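Putative polysaccharide biosynthesis protein with aminopeptidase-like domain (Clostridium acetobutylicum, PDB 3K9T) binds one zinc ion per subunit and may take part in making modified polysaccharides, though peptidase activity is not expected despite its aminopeptidase-like domain. Local coordinates at residues R264-V276 and S303-M315. Residues are numbered along the deposited sequence; the frame is centred on the assembly and turned at random.
Sequences RTKFGDAEIDKIV and SSPGINLSVGSLM. Unlike the reference sequence in segment 303-315: Ser-310 (reference Pro).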
ATOM      1  N   ARG A 264      13.348 -12.421   4.946  1.00 23.48           N
ATOM      2  CA  ARG A 264      12.306 -13.090   4.222  1.00 25.93           C
ATOM      3  C   ARG A 264      12.772 -13.954   3.065  1.00 23.43           C
ATOM      4  O   ARG A 264      13.839 -13.755   2.491  1.00 23.27           O
ATOM      5  CB  ARG A 264      11.374 -12.054   3.643  1.00 28.09           C
ATOM      6  CG  ARG A 264      10.626 -11.314   4.674  1.00 33.40           C
ATOM      7  CD  ARG A 264       9.863 -10.296   3.977  1.00 32.25           C
ATOM      8  NE  ARG A 264       8.849  -9.746   4.836  1.00 36.66           N
ATOM      9  CZ  ARG A 264       8.473  -8.479   4.805  1.00 36.55           C
ATOM     10  NH1 ARG A 264       9.054  -7.614   3.985  1.00 44.41           N
ATOM     11  NH2 ARG A 264       7.523  -8.069   5.616  1.00 37.93           N
ATOM     12  N   THR A 265      11.893 -14.868   2.692  1.00 21.23           N
ATOM     13  CA  THR A 265      12.030 -15.613   1.457  1.00 21.51           C
ATOM     14  C   THR A 265      11.992 -14.647   0.284  1.00 21.84           C
ATOM     15  O   THR A 265      11.515 -13.517   0.422  1.00 22.87           O
ATOM     16  CB  THR A 265      10.856 -16.612   1.265  1.00 20.94           C
ATOM     17  OG1 THR A 265       9.629 -15.912   0.917  1.00 21.24           O
ATOM     18  CG2 THR A 265      10.676 -17.443   2.513  1.00 11.03           C
ATOM     19  N   LYS A 266      12.440 -15.118  -0.882  1.00 24.20           N
ATOM     20  CA  LYS A 266      12.440 -14.298  -2.078  1.00 24.96           C
ATOM     21  C   LYS A 266      11.017 -13.835  -2.417  1.00 24.56           C
ATOM     22  O   LYS A 266      10.855 -12.798  -3.026  1.00 24.50           O
ATOM     23  CB  LYS A 266      13.091 -15.017  -3.277  1.00 25.97           C
ATOM     24  CG  LYS A 266      12.211 -16.107  -3.939  1.00 41.52           C
ATOM     25  CD  LYS A 266      12.831 -16.785  -5.187  1.00 44.18           C
ATOM     26  CE  LYS A 266      12.362 -16.244  -6.588  1.00 37.68           C
ATOM     27  NZ  LYS A 266      13.402 -16.676  -7.656  1.00 48.56           N
ATOM     28  N   PHE A 267       9.998 -14.592  -2.015  1.00 25.89           N
ATOM     29  CA  PHE A 267       8.602 -14.238  -2.309  1.00 25.20           C
ATOM     30  C   PHE A 267       8.053 -13.176  -1.360  1.00 24.36           C
ATOM     31  O   PHE A 267       7.014 -12.587  -1.631  1.00 25.13           O
ATOM     32  CB  PHE A 267       7.670 -15.447  -2.251  1.00 23.94           C
ATOM     33  CG  PHE A 267       8.163 -16.622  -2.997  1.00 23.80           C
ATOM     34  CD1 PHE A 267       8.092 -16.658  -4.386  1.00 25.42           C
ATOM     35  CD2 PHE A 267       8.690 -17.714  -2.318  1.00 27.03           C
ATOM     36  CE1 PHE A 267       8.550 -17.759  -5.098  1.00 29.75           C
ATOM     37  CE2 PHE A 267       9.170 -18.831  -3.024  1.00 35.21           C
ATOM     38  CZ  PHE A 267       9.096 -18.851  -4.417  1.00 37.03           C
ATOM     39  N   GLY A 268       8.699 -12.972  -0.228  1.00 24.32           N
ATOM     40  CA  GLY A 268       8.253 -11.939   0.726  1.00 22.47           C
ATOM     41  C   GLY A 268       7.007 -12.204   1.534  1.00 22.65           C
ATOM     42  O   GLY A 268       6.935 -11.829   2.679  1.00 23.30           O
ATOM     43  N   ASP A 269       6.005 -12.860   0.955  1.00 27.47           N
ATOM     44  CA  ASP A 269       4.771 -13.128   1.697  1.00 27.16           C
ATOM     45  C   ASP A 269       4.372 -14.606   1.714  1.00 25.07           C
ATOM     46  O   ASP A 269       3.176 -14.913   1.835  1.00 24.55           O
ATOM     47  CB  ASP A 269       3.636 -12.240   1.139  1.00 26.04           C
ATOM     48  CG  ASP A 269       3.347 -12.505  -0.316  1.00 32.15           C
ATOM     49  OD1 ASP A 269       4.104 -13.275  -0.994  1.00 33.13           O
ATOM     50  OD2 ASP A 269       2.336 -11.925  -0.783  1.00 50.95           O
ATOM     51  N   ALA A 270       5.350 -15.514   1.593  1.00 24.69           N
ATOM     52  CA  ALA A 270       5.091 -16.969   1.651  1.00 22.47           C
ATOM     53  C   ALA A 270       4.595 -17.309   3.048  1.00 23.70           C
ATOM     54  O   ALA A 270       4.711 -16.499   3.962  1.00 21.35           O
ATOM     55  CB  ALA A 270       6.344 -17.778   1.348  1.00 23.42           C
ATOM     56  N   GLU A 271       4.045 -18.503   3.218  1.00 25.24           N
ATOM     57  CA  GLU A 271       3.506 -18.878   4.509  1.00 26.79           C
ATOM     58  C   GLU A 271       4.520 -18.730   5.649  1.00 26.74           C
ATOM     59  O   GLU A 271       4.183 -18.151   6.711  1.00 27.55           O
ATOM     60  CB  GLU A 271       2.928 -20.270   4.494  1.00 26.96           C
ATOM     61  CG  GLU A 271       2.106 -20.515   5.744  1.00 36.65           C
ATOM     62  CD  GLU A 271       1.523 -21.909   5.834  1.00 40.27           C
ATOM     63  OE1 GLU A 271       1.412 -22.571   4.767  1.00 37.81           O
ATOM     64  OE2 GLU A 271       1.159 -22.291   6.987  1.00 34.97           O
ATOM     65  N   ILE A 272       5.751 -19.180   5.413  1.00 24.56           N
ATOM     66  CA  ILE A 272       6.799 -19.074   6.437  1.00 25.46           C
ATOM     67  C   ILE A 272       7.073 -17.602   6.815  1.00 23.22           C
ATOM     68  O   ILE A 272       7.253 -17.301   7.973  1.00 23.24           O
ATOM     69  CB  ILE A 272       8.111 -19.847   6.034  1.00 25.27           C
ATOM     70  CG1 ILE A 272       9.102 -19.902   7.200  1.00 28.66           C
ATOM     71  CG2 ILE A 272       8.765 -19.231   4.803  1.00 25.48           C
ATOM     72  CD1 ILE A 272       8.534 -20.494   8.468  1.00 31.86           C
ATOM     73  N   ASP A 273       7.065 -16.685   5.852  1.00 24.78           N
ATOM     74  CA  ASP A 273       7.270 -15.236   6.139  1.00 21.66           C
ATOM     75  C   ASP A 273       6.175 -14.719   7.033  1.00 22.42           C
ATOM     76  O   ASP A 273       6.440 -14.003   8.020  1.00 22.02           O
ATOM     77  CB  ASP A 273       7.226 -14.393   4.858  1.00 19.21           C
ATOM     78  CG  ASP A 273       8.339 -14.733   3.878  1.00 24.88           C
ATOM     79  OD1 ASP A 273       9.510 -14.866   4.313  1.00 21.64           O
ATOM     80  OD2 ASP A 273       8.031 -14.868   2.669  1.00 19.90           O
ATOM     81  N   LYS A 274       4.938 -15.069   6.669  1.00 23.46           N
ATOM     82  CA  LYS A 274       3.756 -14.620   7.389  1.00 24.77           C
ATOM     83  C   LYS A 274       3.784 -15.211   8.781  1.00 23.94           C
ATOM     84  O   LYS A 274       3.452 -14.529   9.754  1.00 25.40           O
ATOM     85  CB  LYS A 274       2.476 -14.988   6.620  1.00 28.18           C
ATOM     86  CG  LYS A 274       2.357 -14.280   5.270  1.00 30.82           C
ATOM     87  CD  LYS A 274       1.276 -13.255   5.148  1.00 45.72           C
ATOM     88  CE  LYS A 274      -0.035 -13.907   4.621  1.00 58.45           C
ATOM     89  NZ  LYS A 274      -0.942 -12.911   3.885  1.00 60.35           N
ATOM     90  N   ILE A 275       4.207 -16.471   8.894  1.00 23.30           N
ATOM     91  CA  ILE A 275       4.231 -17.127  10.217  1.00 22.74           C
ATOM     92  C   ILE A 275       5.316 -16.477  11.087  1.00 23.14           C
ATOM     93  O   ILE A 275       5.051 -16.038  12.210  1.00 22.17           O
ATOM     94  CB  ILE A 275       4.492 -18.643  10.129  1.00 21.57           C
ATOM     95  CG1 ILE A 275       3.246 -19.372   9.648  1.00 24.01           C
ATOM     96  CG2 ILE A 275       4.950 -19.210  11.481  1.00  8.76           C
ATOM     97  CD1 ILE A 275       3.518 -20.847   9.400  1.00 26.38           C
ATOM     98  N   VAL A 276       6.538 -16.415  10.580  1.00 20.88           N
ATOM     99  CA  VAL A 276       7.602 -15.824  11.400  1.00 24.83           C
ATOM    100  C   VAL A 276       7.292 -14.361  11.801  1.00 23.98           C
ATOM    101  O   VAL A 276       7.528 -13.986  12.936  1.00 20.24           O
ATOM    102  CB  VAL A 276       9.016 -15.936  10.747  1.00 25.32           C
ATOM    103  CG1 VAL A 276      10.036 -15.092  11.550  1.00 10.27           C
ATOM    104  CG2 VAL A 276       9.431 -17.435  10.658  1.00 19.84           C
ATOM    105  N   SER A 303      16.881 -20.356  -2.996  1.00 26.15           N
ATOM    106  CA  SER A 303      16.072 -19.367  -3.690  1.00 23.78           C
ATOM    107  C   SER A 303      16.512 -19.094  -5.120  1.00 24.49           C
ATOM    108  O   SER A 303      15.968 -18.188  -5.729  1.00 25.50           O
ATOM    109  CB  SER A 303      16.109 -18.069  -2.904  1.00 25.41           C
ATOM    110  OG  SER A 303      15.593 -18.297  -1.602  1.00 27.47           O
ATOM    111  N   SER A 304      17.509 -19.836  -5.635  1.00 24.77           N
ATOM    112  CA  SER A 304      17.881 -19.812  -7.060  1.00 24.90           C
ATOM    113  C   SER A 304      16.617 -20.056  -7.836  1.00 22.52           C
ATOM    114  O   SER A 304      15.697 -20.710  -7.331  1.00 22.28           O
ATOM    115  CB  SER A 304      18.759 -20.990  -7.484  1.00 27.86           C
ATOM    116  OG  SER A 304      19.438 -21.586  -6.437  1.00 40.25           O
ATOM    117  N   PRO A 305      16.585 -19.609  -9.091  1.00 21.69           N
ATOM    118  CA  PRO A 305      15.326 -19.704  -9.839  1.00 23.70           C
ATOM    119  C   PRO A 305      14.960 -21.126 -10.223  1.00 23.50           C
ATOM    120  O   PRO A 305      13.799 -21.418 -10.457  1.00 23.97           O
ATOM    121  CB  PRO A 305      15.555 -18.833 -11.077  1.00 22.07           C
ATOM    122  CG  PRO A 305      16.960 -18.377 -11.025  1.00 25.56           C
ATOM    123  CD  PRO A 305      17.577 -18.737  -9.726  1.00 21.70           C
ATOM    124  N   GLY A 306      15.967 -21.976 -10.292  1.00 24.18           N
ATOM    125  CA  GLY A 306      15.783 -23.367 -10.644  1.00 25.50           C
ATOM    126  C   GLY A 306      15.442 -24.246  -9.451  1.00 24.49           C
ATOM    127  O   GLY A 306      15.140 -25.388  -9.639  1.00 22.46           O
ATOM    128  N   ILE A 307      15.487 -23.705  -8.237  1.00 24.07           N
ATOM    129  CA  ILE A 307      15.188 -24.459  -7.002  1.00 26.23           C
ATOM    130  C   ILE A 307      13.907 -23.871  -6.444  1.00 27.56           C
ATOM    131  O   ILE A 307      12.912 -24.567  -6.337  1.00 30.33           O
ATOM    132  CB  ILE A 307      16.368 -24.370  -5.971  1.00 25.46           C
ATOM    133  CG1 ILE A 307      17.664 -24.917  -6.604  1.00 25.38           C
ATOM    134  CG2 ILE A 307      16.012 -25.071  -4.677  1.00 21.51           C
ATOM    135  CD1 ILE A 307      17.628 -26.352  -7.071  1.00 18.77           C
ATOM    136  N   ASN A 308      13.968 -22.586  -6.064  1.00 27.02           N
ATOM    137  CA  ASN A 308      12.796 -21.748  -5.900  1.00 23.67           C
ATOM    138  C   ASN A 308      11.868 -22.167  -4.775  1.00 24.14           C
ATOM    139  O   ASN A 308      10.630 -22.078  -4.887  1.00 19.36           O
ATOM    140  CB  ASN A 308      12.042 -21.651  -7.231  1.00 21.69           C
ATOM    141  CG  ASN A 308      11.176 -20.407  -7.326  1.00 25.00           C
ATOM    142  OD1 ASN A 308      11.613 -19.290  -7.038  1.00 38.73           O
ATOM    143  ND2 ASN A 308       9.944 -20.594  -7.733  1.00 19.57           N
ATOM    144  N   LEU A 309      12.502 -22.535  -3.661  1.00 23.89           N
ATOM    145  CA  LEU A 309      11.792 -22.907  -2.439  1.00 24.93           C
ATOM    146  C   LEU A 309      11.592 -21.671  -1.555  1.00 25.43           C
ATOM    147  O   LEU A 309      12.236 -20.659  -1.796  1.00 25.07           O
ATOM    148  CB  LEU A 309      12.584 -23.944  -1.653  1.00 23.33           C
ATOM    149  CG  LEU A 309      13.012 -25.208  -2.376  1.00 24.19           C
ATOM    150  CD1 LEU A 309      14.084 -25.923  -1.506  1.00 15.95           C
ATOM    151  CD2 LEU A 309      11.774 -26.070  -2.657  1.00 16.71           C
ATOM    152  N   SER A 310      10.706 -21.768  -0.550  1.00 23.49           N
ATOM    153  CA  SER A 310      10.467 -20.668   0.361  1.00 27.97           C
ATOM    154  C   SER A 310      11.304 -20.850   1.599  1.00 23.46           C
ATOM    155  O   SER A 310      10.877 -21.482   2.555  1.00 26.12           O
ATOM    156  CB  SER A 310       8.982 -20.565   0.756  1.00 28.68           C
ATOM    157  OG  SER A 310       8.215 -20.767  -0.388  1.00 39.04           O
ATOM    158  N   VAL A 311      12.488 -20.285   1.575  1.00 21.60           N
ATOM    159  CA  VAL A 311      13.397 -20.386   2.702  1.00 22.93           C
ATOM    160  C   VAL A 311      13.802 -18.972   3.177  1.00 22.13           C
ATOM    161  O   VAL A 311      14.322 -18.150   2.407  1.00 17.69           O
ATOM    162  CB  VAL A 311      14.643 -21.244   2.324  1.00 22.39           C
ATOM    163  CG1 VAL A 311      15.662 -21.276   3.475  1.00 18.78           C
ATOM    164  CG2 VAL A 311      14.203 -22.602   1.915  1.00 13.21           C
ATOM    165  N   GLY A 312      13.521 -18.692   4.441  1.00 23.53           N
ATOM    166  CA  GLY A 312      14.021 -17.467   5.078  1.00 25.12           C
ATOM    167  C   GLY A 312      15.131 -17.783   6.066  1.00 23.98           C
ATOM    168  O   GLY A 312      15.682 -18.867   6.042  1.00 23.43           O
ATOM    169  N   SER A 313      15.444 -16.820   6.940  1.00 26.26           N
ATOM    170  CA  SER A 313      16.552 -16.936   7.872  1.00 23.64           C
ATOM    171  C   SER A 313      16.213 -16.143   9.108  1.00 24.92           C
ATOM    172  O   SER A 313      15.981 -14.937   9.044  1.00 25.06           O
ATOM    173  CB  SER A 313      17.839 -16.450   7.223  1.00 25.41           C
ATOM    174  OG  SER A 313      18.988 -16.703   8.025  1.00 17.33           O
ATOM    175  N   LEU A 314      16.121 -16.844  10.232  1.00 25.55           N
ATOM    176  CA  LEU A 314      15.766 -16.233  11.507  1.00 25.23           C
ATOM    177  C   LEU A 314      17.029 -16.231  12.372  1.00 25.89           C
ATOM    178  O   LEU A 314      17.565 -17.293  12.743  1.00 26.42           O
ATOM    179  CB  LEU A 314      14.589 -16.965  12.157  1.00 22.39           C
ATOM    180  CG  LEU A 314      14.210 -16.455  13.545  1.00 21.52           C
ATOM    181  CD1 LEU A 314      13.868 -14.968  13.519  1.00 18.22           C
ATOM    182  CD2 LEU A 314      13.067 -17.260  14.099  1.00 24.60           C
HETATM  183  N   MSE A 315      17.485 -15.018  12.669  1.00 24.72           N
HETATM  184  CA  MSE A 315      18.767 -14.768  13.266  1.00 25.08           C
HETATM  185  C   MSE A 315      18.610 -13.877  14.468  1.00 23.80           C
HETATM  186  O   MSE A 315      17.511 -13.466  14.780  1.00 23.91           O
HETATM  187  CB  MSE A 315      19.615 -14.011  12.242  1.00 27.16           C
HETATM  188  CG  MSE A 315      19.925 -14.814  10.994  1.00 30.52           C
HETATM  189 SE   MSE A 315      20.911 -13.869   9.654  0.75 18.34          SE
HETATM  190  CE  MSE A 315      19.358 -12.901   9.103  1.00 29.90           C
TER
HETATM  191  O   HOH W   1      15.858 -15.692   2.727  1.00 18.93           O
HETATM  192  O   HOH W   2      13.146 -17.989  -0.582  1.00 16.43           O
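Phe-267 sets its ring against residues 308-310: the backbone O of Asn-308 lies at the ring edge, 3.6 Å from CZ, while OG of Ser-310 approaches CE2 obliquely at 3.4 Å. The ring and the Asn-308 amide are turned 68° against each other, and CG of Lys-266 lies over the centre of one ring face. Lys-266 bends at chi3 (-98°), which carries its end across the Asn-308 side chain at about a right angle and brings CE to 3.2 Å from OD1. Further along, CG2 of Thr-265 presses on the backbone where strand 311-315 begins, 3.5 Å from Val-311 N, and the CB of Ala-270 meets that of Ser-310.

Two waters bridge the backbones. One links a pair of acceptors, donating to Arg-264 O and Val-311 O; the other accepts from Lys-266 N and Val-311 N and donates to Leu-309 O and to Ser-303 OG, which is also hydrogen-bonded to Glu-299 O. The contact thus illustrates how a connection is seated in the mixed sheet of the aminopeptidase-like domain: strand 311-315 runs antiparallel beside 260-263, and the type I turn 265-268 leads from the latter toward helix 271-282.

Behind this layer, Asp-273 fixes the turn with both carboxylate oxygens. OD1 takes Thr-265 N through its syn lone pair (2.9 Å, 163°) and also binds Tyr-262 OH, whereas OD2 accepts Thr-265 OG1 at 2.6 Å and, on its anti side, the N of Ala-270, the helix N-cap. One helical turn on, Val-276 CG1 packs against Leu-314 CD1, with helix 336-355 touching both residues.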